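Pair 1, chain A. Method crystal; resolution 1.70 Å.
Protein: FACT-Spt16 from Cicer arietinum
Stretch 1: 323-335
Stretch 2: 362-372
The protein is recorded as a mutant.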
# COMPACT_ATOMS: atom_id res chain seq x y z
N PRO A 323 13.61 -6.65 31.17
CA PRO A 323 14.86 -6.37 30.45
C PRO A 323 14.91 -6.88 29.01
O PRO A 323 15.61 -6.27 28.19
CB PRO A 323 15.90 -7.09 31.30
CG PRO A 323 15.35 -7.04 32.66
CD PRO A 323 13.88 -7.25 32.49
N ILE A 324 14.20 -7.97 28.71
CA ILE A 324 14.25 -8.55 27.37
C ILE A 324 13.41 -7.70 26.43
O ILE A 324 13.82 -7.40 25.30
CB ILE A 324 13.75 -10.00 27.37
CG1 ILE A 324 14.62 -10.85 28.30
CG2 ILE A 324 13.76 -10.57 25.96
CD1 ILE A 324 14.24 -12.31 28.34
N GLN A 325 12.24 -7.30 26.91
CA GLN A 325 11.34 -6.44 26.12
C GLN A 325 12.03 -5.11 25.82
O GLN A 325 11.92 -4.58 24.72
CB GLN A 325 10.03 -6.21 26.85
CG GLN A 325 9.15 -7.47 27.03
CD GLN A 325 8.02 -7.26 28.02
OE1 GLN A 325 8.15 -6.48 28.96
NE2 GLN A 325 6.92 -7.99 27.83
N SER A 326 12.75 -4.58 26.81
CA SER A 326 13.41 -3.29 26.67
C SER A 326 14.55 -3.39 25.67
O SER A 326 14.67 -2.55 24.77
CB SER A 326 13.99 -2.84 28.02
OG SER A 326 12.96 -2.62 28.96
N LYS A 327 15.40 -4.40 25.84
CA LYS A 327 16.52 -4.62 24.93
C LYS A 327 16.01 -4.84 23.51
O LYS A 327 16.52 -4.25 22.56
CB LYS A 327 17.36 -5.82 25.36
CG LYS A 327 18.47 -6.14 24.35
CD LYS A 327 19.32 -7.35 24.74
CE LYS A 327 20.37 -7.63 23.66
NZ LYS A 327 21.21 -8.83 23.93
N ALA A 328 15.02 -5.72 23.36
CA ALA A 328 14.51 -6.02 22.03
C ALA A 328 14.00 -4.75 21.35
O ALA A 328 14.19 -4.57 20.14
CB ALA A 328 13.41 -7.05 22.11
N TYR A 329 13.35 -3.89 22.11
CA TYR A 329 12.83 -2.67 21.50
C TYR A 329 13.98 -1.78 21.03
O TYR A 329 13.92 -1.24 19.93
CB TYR A 329 11.88 -1.90 22.43
CG TYR A 329 11.39 -0.64 21.75
CD1 TYR A 329 12.04 0.56 21.92
CD2 TYR A 329 10.29 -0.68 20.89
CE1 TYR A 329 11.63 1.69 21.28
CE2 TYR A 329 9.88 0.45 20.23
CZ TYR A 329 10.54 1.63 20.44
OH TYR A 329 10.12 2.76 19.79
N GLU A 330 15.01 -1.63 21.86
CA GLU A 330 16.16 -0.82 21.50
C GLU A 330 16.81 -1.35 20.23
O GLU A 330 17.16 -0.56 19.33
CB GLU A 330 17.17 -0.77 22.64
CG GLU A 330 16.64 -0.06 23.87
CD GLU A 330 17.71 0.15 24.92
OE1 GLU A 330 18.07 1.32 25.17
OE2 GLU A 330 18.19 -0.84 25.50
N VAL A 331 16.93 -2.67 20.15
CA VAL A 331 17.53 -3.32 18.98
C VAL A 331 16.66 -3.14 17.74
O VAL A 331 17.16 -2.83 16.64
CB VAL A 331 17.80 -4.81 19.25
CG1 VAL A 331 18.34 -5.49 18.00
CG2 VAL A 331 18.80 -4.96 20.40
N LEU A 332 15.35 -3.30 17.90
CA LEU A 332 14.42 -3.10 16.79
C LEU A 332 14.52 -1.68 16.24
O LEU A 332 14.53 -1.48 15.02
CB LEU A 332 12.98 -3.40 17.20
CG LEU A 332 11.99 -3.23 16.05
CD1 LEU A 332 12.29 -4.28 14.98
CD2 LEU A 332 10.55 -3.39 16.55
N LEU A 333 14.56 -0.70 17.13
CA LEU A 333 14.68 0.69 16.70
C LEU A 333 15.97 0.94 15.90
O LEU A 333 15.94 1.59 14.84
CB LEU A 333 14.60 1.63 17.92
CG LEU A 333 14.84 3.12 17.65
CD1 LEU A 333 13.88 3.66 16.60
CD2 LEU A 333 14.70 3.88 18.95
N LYS A 334 17.08 0.41 16.39
CA LYS A 334 18.37 0.58 15.72
C LYS A 334 18.34 -0.12 14.36
O LYS A 334 18.88 0.39 13.37
CB LYS A 334 19.49 0.04 16.61
CG LYS A 334 20.90 0.22 16.09
CD LYS A 334 21.90 -0.28 17.14
CE LYS A 334 23.33 -0.26 16.63
NZ LYS A 334 24.27 -0.68 17.72
N ALA A 335 17.69 -1.28 14.30
CA ALA A 335 17.57 -2.02 13.05
C ALA A 335 16.69 -1.28 12.05
O ALA A 335 17.01 -1.22 10.85
CB ALA A 335 17.04 -3.42 13.30
N LYS A 362 24.66 -8.35 15.53
CA LYS A 362 25.66 -7.76 16.43
C LYS A 362 25.16 -7.60 17.86
O LYS A 362 25.85 -8.00 18.81
CB LYS A 362 26.14 -6.40 15.89
CG LYS A 362 27.05 -5.64 16.86
CD LYS A 362 27.78 -4.49 16.17
CE LYS A 362 28.63 -3.69 17.16
NZ LYS A 362 29.58 -4.55 17.92
N ASP A 363 23.97 -7.03 18.02
CA ASP A 363 23.49 -6.61 19.34
C ASP A 363 22.65 -7.66 20.07
O ASP A 363 22.60 -7.67 21.30
CB ASP A 363 22.71 -5.29 19.22
CG ASP A 363 23.60 -4.09 18.94
OD1 ASP A 363 24.84 -4.22 18.93
OD2 ASP A 363 23.03 -2.99 18.76
N ALA A 364 22.00 -8.54 19.31
CA ALA A 364 21.16 -9.59 19.90
C ALA A 364 21.04 -10.82 19.00
O ALA A 364 19.98 -11.08 18.44
CB ALA A 364 19.77 -9.04 20.19
N PRO A 365 22.13 -11.59 18.87
CA PRO A 365 22.15 -12.69 17.89
C PRO A 365 21.03 -13.71 18.09
O PRO A 365 20.53 -14.27 17.11
CB PRO A 365 23.53 -13.32 18.12
CG PRO A 365 23.96 -12.86 19.48
CD PRO A 365 23.40 -11.48 19.60
N ASP A 366 20.61 -13.91 19.33
CA ASP A 366 19.55 -14.88 19.62
C ASP A 366 18.17 -14.39 19.17
O ASP A 366 17.22 -15.17 19.11
CB ASP A 366 19.55 -15.24 21.10
CG ASP A 366 20.87 -15.81 21.57
OD1 ASP A 366 21.55 -16.50 20.77
OD2 ASP A 366 21.25 -15.56 22.74
N MET A 367 18.06 -13.10 18.85
CA MET A 367 16.79 -12.55 18.40
C MET A 367 16.64 -12.51 16.88
O MET A 367 15.57 -12.20 16.36
CB MET A 367 16.58 -11.13 18.95
CG MET A 367 16.45 -11.04 20.46
SD MET A 367 16.08 -9.34 20.92
CE MET A 367 16.29 -9.42 22.70
N VAL A 368 17.73 -12.81 16.16
CA VAL A 368 17.71 -12.73 14.70
C VAL A 368 16.56 -13.54 14.10
O VAL A 368 15.86 -13.07 13.20
CB VAL A 368 19.04 -13.20 14.08
CG1 VAL A 368 18.89 -13.38 12.58
CG2 VAL A 368 20.15 -12.21 14.38
N SER A 369 16.36 -14.75 14.62
CA SER A 369 15.31 -15.63 14.11
C SER A 369 13.90 -15.06 14.27
O SER A 369 12.96 -15.52 13.61
CB SER A 369 15.40 -17.01 14.75
OG SER A 369 15.22 -16.92 16.15
N CYS A 370 13.73 -14.06 15.13
CA CYS A 370 12.41 -13.49 15.35
C CYS A 370 12.17 -12.25 14.50
O CYS A 370 11.07 -11.73 14.49
CB CYS A 370 12.20 -13.14 16.82
SG CYS A 370 12.14 -14.59 17.91
N LEU A 371 13.20 -11.78 13.81
CA LEU A 371 13.04 -10.58 12.99
C LEU A 371 12.11 -10.91 11.84
O LEU A 371 12.18 -12.00 11.28
CB LEU A 371 14.40 -10.12 12.46
CG LEU A 371 14.45 -8.75 11.77
CD1 LEU A 371 14.25 -7.64 12.80
CD2 LEU A 371 15.78 -8.57 11.04
N THR A 372 11.21 -9.98 11.51
CA THR A 372 10.30 -10.17 10.38
C THR A 372 11.13 -10.37 9.12
O THR A 372 12.24 -9.83 9.00
CB THR A 372 9.31 -8.99 10.22
OG1 THR A 372 10.03 -7.76 10.17
CG2 THR A 372 8.34 -8.93 11.40

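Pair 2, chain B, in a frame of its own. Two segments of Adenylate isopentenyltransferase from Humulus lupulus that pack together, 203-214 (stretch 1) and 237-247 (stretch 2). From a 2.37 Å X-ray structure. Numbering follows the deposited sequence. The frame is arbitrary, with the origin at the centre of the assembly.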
# COMPACT_ATOMS: atom_id res chain seq x y z
N MET B 203 -7.27 -4.17 14.18
CA MET B 203 -7.93 -3.44 13.11
C MET B 203 -9.42 -3.11 13.38
O MET B 203 -9.88 -2.03 13.06
CB MET B 203 -7.80 -4.20 11.80
CG MET B 203 -8.63 -3.64 10.66
SD MET B 203 -8.73 -4.77 9.28
CE MET B 203 -8.50 -3.75 7.94
N PHE B 204 -10.15 -4.05 13.95
CA PHE B 204 -11.56 -3.91 14.24
C PHE B 204 -11.87 -2.78 15.23
O PHE B 204 -12.78 -1.99 15.03
CB PHE B 204 -12.12 -5.26 14.72
CG PHE B 204 -13.53 -5.19 15.27
CD1 PHE B 204 -14.63 -5.13 14.41
CD2 PHE B 204 -13.75 -5.13 16.66
CE1 PHE B 204 -15.96 -5.01 14.89
CE2 PHE B 204 -15.09 -5.00 17.20
CZ PHE B 204 -16.19 -4.94 16.32
N ASP B 205 -11.10 -2.68 16.29
CA ASP B 205 -11.29 -1.62 17.26
C ASP B 205 -10.92 -0.31 16.65
O ASP B 205 -11.47 0.69 16.98
CB ASP B 205 -10.40 -1.91 18.44
CG ASP B 205 -10.75 -3.24 19.05
OD1 ASP B 205 -11.83 -3.35 19.67
OD2 ASP B 205 -9.96 -4.18 18.89
N GLU B 206 -9.98 -0.31 15.74
CA GLU B 206 -9.55 0.91 15.07
C GLU B 206 -10.72 1.42 14.23
O GLU B 206 -11.06 2.60 14.24
CB GLU B 206 -8.35 0.58 14.17
CG GLU B 206 -7.71 1.75 13.48
CD GLU B 206 -6.59 1.35 12.52
OE1 GLU B 206 -6.90 0.78 11.44
OE2 GLU B 206 -5.41 1.60 12.85
N LEU B 207 -11.36 0.50 13.52
CA LEU B 207 -12.47 0.85 12.66
C LEU B 207 -13.70 1.20 13.49
O LEU B 207 -14.48 2.06 13.10
CB LEU B 207 -12.74 -0.32 11.69
CG LEU B 207 -11.69 -0.72 10.63
CD1 LEU B 207 -12.02 -2.04 10.12
CD2 LEU B 207 -11.65 0.27 9.43
N ALA B 208 -13.89 0.55 14.64
CA ALA B 208 -15.04 0.88 15.48
C ALA B 208 -14.89 2.31 15.99
O ALA B 208 -15.88 3.01 16.13
CB ALA B 208 -15.17 -0.10 16.69
N GLU B 209 -13.67 2.73 16.26
CA GLU B 209 -13.41 4.08 16.77
C GLU B 209 -13.49 5.11 15.64
O GLU B 209 -13.86 6.27 15.85
CB GLU B 209 -12.04 4.13 17.46
CG GLU B 209 -11.61 5.52 17.92
CD GLU B 209 -12.43 6.05 19.13
OE1 GLU B 209 -12.78 5.25 20.05
OE2 GLU B 209 -12.72 7.28 19.18
N PHE B 210 -13.19 4.67 14.43
CA PHE B 210 -13.24 5.54 13.25
C PHE B 210 -14.71 5.78 12.83
O PHE B 210 -15.08 6.85 12.27
CB PHE B 210 -12.52 4.85 12.11
CG PHE B 210 -12.30 5.71 10.92
CD1 PHE B 210 -11.44 6.84 11.00
CD2 PHE B 210 -12.91 5.42 9.72
CE1 PHE B 210 -11.21 7.65 9.88
CE2 PHE B 210 -12.69 6.22 8.59
CZ PHE B 210 -11.85 7.32 8.65
N TYR B 211 -15.53 4.78 13.14
CA TYR B 211 -16.93 4.79 12.82
C TYR B 211 -17.66 6.00 13.36
O TYR B 211 -17.44 6.41 14.49
CB TYR B 211 -17.58 3.51 13.34
CG TYR B 211 -19.00 3.34 12.87
CD1 TYR B 211 -19.29 2.90 11.57
CD2 TYR B 211 -20.06 3.70 13.70
CE1 TYR B 211 -20.60 2.81 11.12
CE2 TYR B 211 -21.35 3.63 13.27
CZ TYR B 211 -21.63 3.18 12.00
OH TYR B 211 -22.93 3.08 11.67
N SER B 212 -18.57 6.52 12.56
CA SER B 212 -19.34 7.70 12.92
C SER B 212 -20.70 7.77 12.21
O SER B 212 -20.76 7.82 10.98
CB SER B 212 -18.52 8.93 12.57
OG SER B 212 -19.32 10.07 12.46
N PRO B 213 -21.80 7.78 12.97
CA PRO B 213 -23.10 7.85 12.31
C PRO B 213 -23.36 9.15 11.54
O PRO B 213 -24.36 9.25 10.87
CB PRO B 213 -24.07 7.64 13.46
CG PRO B 213 -23.27 6.75 14.43
CD PRO B 213 -21.94 7.48 14.40
N GLU B 214 -22.48 10.16 11.62
CA GLU B 214 -22.70 11.34 10.79
C GLU B 214 -22.15 11.09 9.37
O GLU B 214 -22.19 11.96 8.52
CB GLU B 214 -22.07 12.63 11.35
CG GLU B 214 -22.23 13.80 10.32
CD GLU B 214 -22.25 15.24 10.87
OE1 GLU B 214 -21.38 15.58 11.71
OE2 GLU B 214 -23.13 16.03 10.42
N PHE B 237 -16.72 -3.12 7.19
CA PHE B 237 -17.19 -3.07 8.56
C PHE B 237 -18.33 -2.14 8.79
O PHE B 237 -19.09 -2.36 9.72
CB PHE B 237 -16.03 -2.86 9.55
CG PHE B 237 -15.46 -4.19 10.04
CD1 PHE B 237 -16.26 -5.05 10.83
CD2 PHE B 237 -14.21 -4.67 9.57
CE1 PHE B 237 -15.83 -6.36 11.13
CE2 PHE B 237 -13.78 -5.96 9.87
CZ PHE B 237 -14.59 -6.81 10.64
N ASP B 238 -18.49 -1.11 7.97
CA ASP B 238 -19.65 -0.20 8.11
C ASP B 238 -20.94 -1.05 7.96
O ASP B 238 -21.95 -0.85 8.65
CB ASP B 238 -19.65 0.93 7.07
CG ASP B 238 -18.63 2.03 7.38
OD1 ASP B 238 -18.09 2.05 8.52
OD2 ASP B 238 -18.34 2.88 6.51
N ARG B 239 -20.90 -2.03 7.07
CA ARG B 239 -22.05 -2.88 6.87
C ARG B 239 -22.32 -3.63 8.18
O ARG B 239 -23.44 -3.74 8.62
CB ARG B 239 -21.75 -3.82 5.73
CG ARG B 239 -22.85 -4.75 5.32
CD ARG B 239 -22.71 -5.04 3.82
NE ARG B 239 -23.69 -6.04 3.47
CZ ARG B 239 -24.98 -5.79 3.41
NH1 ARG B 239 -25.45 -4.57 3.66
NH2 ARG B 239 -25.82 -6.78 3.20
N TYR B 240 -21.27 -4.12 8.83
CA TYR B 240 -21.40 -4.81 10.10
C TYR B 240 -21.86 -3.86 11.20
O TYR B 240 -22.80 -4.15 11.90
CB TYR B 240 -20.07 -5.41 10.50
CG TYR B 240 -20.06 -5.98 11.86
CD1 TYR B 240 -20.48 -7.29 12.10
CD2 TYR B 240 -19.62 -5.23 12.94
CE1 TYR B 240 -20.46 -7.84 13.37
CE2 TYR B 240 -19.59 -5.78 14.22
CZ TYR B 240 -20.01 -7.08 14.42
OH TYR B 240 -19.94 -7.62 15.69
N PHE B 241 -21.22 -2.70 11.36
CA PHE B 241 -21.64 -1.77 12.40
C PHE B 241 -23.08 -1.27 12.14
O PHE B 241 -23.76 -0.80 13.03
CB PHE B 241 -20.67 -0.57 12.47
CG PHE B 241 -19.26 -0.92 12.82
CD1 PHE B 241 -18.97 -1.67 13.95
CD2 PHE B 241 -18.19 -0.47 12.03
CE1 PHE B 241 -17.63 -1.95 14.30
CE2 PHE B 241 -16.84 -0.77 12.41
CZ PHE B 241 -16.58 -1.50 13.52
N GLU B 242 -23.53 -1.34 10.90
CA GLU B 242 -24.88 -0.91 10.58
C GLU B 242 -25.83 -1.61 11.52
O GLU B 242 -26.69 -1.00 12.16
CB GLU B 242 -25.25 -1.30 9.15
CG GLU B 242 -26.47 -0.56 8.70
CD GLU B 242 -26.34 0.91 9.06
OE1 GLU B 242 -27.29 1.49 9.61
OE2 GLU B 242 -25.26 1.47 8.79
N LYS B 243 -25.64 -2.92 11.59
CA LYS B 243 -26.44 -3.75 12.46
C LYS B 243 -25.96 -3.79 13.89
O LYS B 243 -26.78 -3.76 14.80
CB LYS B 243 -26.54 -5.15 11.89
CG LYS B 243 -27.52 -5.22 10.73
CD LYS B 243 -27.58 -6.61 10.15
CE LYS B 243 -26.17 -7.15 9.83
NZ LYS B 243 -25.32 -6.08 9.18
N PHE B 244 -24.64 -3.83 14.09
CA PHE B 244 -24.07 -3.90 15.44
C PHE B 244 -23.16 -2.73 15.77
O PHE B 244 -21.93 -2.80 15.64
CB PHE B 244 -23.35 -5.22 15.56
CG PHE B 244 -24.24 -6.39 15.30
CD1 PHE B 244 -25.19 -6.77 16.24
CD2 PHE B 244 -24.16 -7.09 14.14
CE1 PHE B 244 -26.04 -7.84 16.01
CE2 PHE B 244 -25.01 -8.19 13.91
CZ PHE B 244 -25.95 -8.55 14.85
N ARG B 245 -23.79 -1.62 16.17
CA ARG B 245 -23.07 -0.39 16.47
C ARG B 245 -22.00 -0.69 17.49
O ARG B 245 -22.16 -1.57 18.31
CB ARG B 245 -24.01 0.70 17.00
CG ARG B 245 -25.18 1.10 16.05
CD ARG B 245 -24.72 1.34 14.59
NE ARG B 245 -25.83 1.47 13.63
CZ ARG B 245 -26.39 2.64 13.31
NH1 ARG B 245 -25.91 3.73 13.90
NH2 ARG B 245 -27.40 2.72 12.44
N PRO B 246 -20.87 0.01 17.42
CA PRO B 246 -19.73 -0.16 18.34
C PRO B 246 -20.07 -0.12 19.86
O PRO B 246 -20.53 0.89 20.39
CB PRO B 246 -18.78 0.96 17.90
CG PRO B 246 -19.08 1.08 16.45
CD PRO B 246 -20.55 1.02 16.38
N GLY B 247 -19.84 -1.22 20.57
CA GLY B 247 -20.16 -1.22 21.98
C GLY B 247 -21.56 -1.76 22.28
O GLY B 247 -21.91 -2.00 23.44

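The sharpest difference lies in what crosses the gap: pair 1 joins its stretches with lysine tips as well as apolar side chains, whereas pair 2 has no hydrogen bond between its stretches and relies on a cluster of rings. In pair 1, K334(A) is extended, t at all four chi angles, and its NZ reaches OD2 of D363(A) at 2.8 Å, a hydrogen bond within a salt bridge. K327(A), equally extended, sends NZ to the backbone O of D363(A) at 3.2 Å, a weak hydrogen bond, while its CE lies 3.8 Å from CB of A364(A). One aspartate at the end of a helix thus receives two lysines seven residues, about two turns, apart, one at its carboxylate and one at its carbonyl.

Beneath this difference the backbones agree, with an RMSD of 0.9 Å over 14 central residues. The helix from P323(A) to V331(A) matches M203(B) to Y211(B), and A364(A) to C370(A) matches D238(B) to F244(B). The match tolerates different local structure: over the matched part of the second stretch, pair 2 starts in regular helix, while in pair 1 A364(A) has just left a helix and residues 365-370 have helical phi/psi without the regular bonds.

The rule both pairs obey is a large side chain set against a small one. M367(A) and F241(B) superpose with side-chain centres 1.1 Å apart, both m at chi1 and both pointing toward the first helix, and each meets an alanine at a matched position. SD of M367(A) lies 3.7 Å from CB of A328(A); CZ of F241(B) lies 3.7 Å from CB of A208(B). The methionine is slender, and its CE ends 4.3 Å from CG2 of I324(A). At the position of that isoleucine, F204(B) brings CE1 to 3.5 Å from CE1 of F241(B) and turns its ring edge toward the face of F237(B), centroids 5.5 Å apart.

Two further matched positions in the contact differ in chemistry or size. Where K327(A) reaches out with its amine, L207(B) stays apolar, its CD1 3.5 Å from CD2 of F237(B). V331(A) packs CG2 against CB of A364(A) at 4.2 Å; its counterpart Y211(B), the first residue to leave helical phi/psi after its helix, is covered far more. CB of F241(B) sits over the face of the Y211(B) ring, 3.9 Å from its centroid, and CD2 of the tyrosine lies 3.8 Å from CD of P246(B).

For design, the lesson is that in both pairs an alanine, its CB sideways, leaves room beside a long or broad side chain, and the surroundings differ: extended lysines meeting an aspartate, or rings at varied angles.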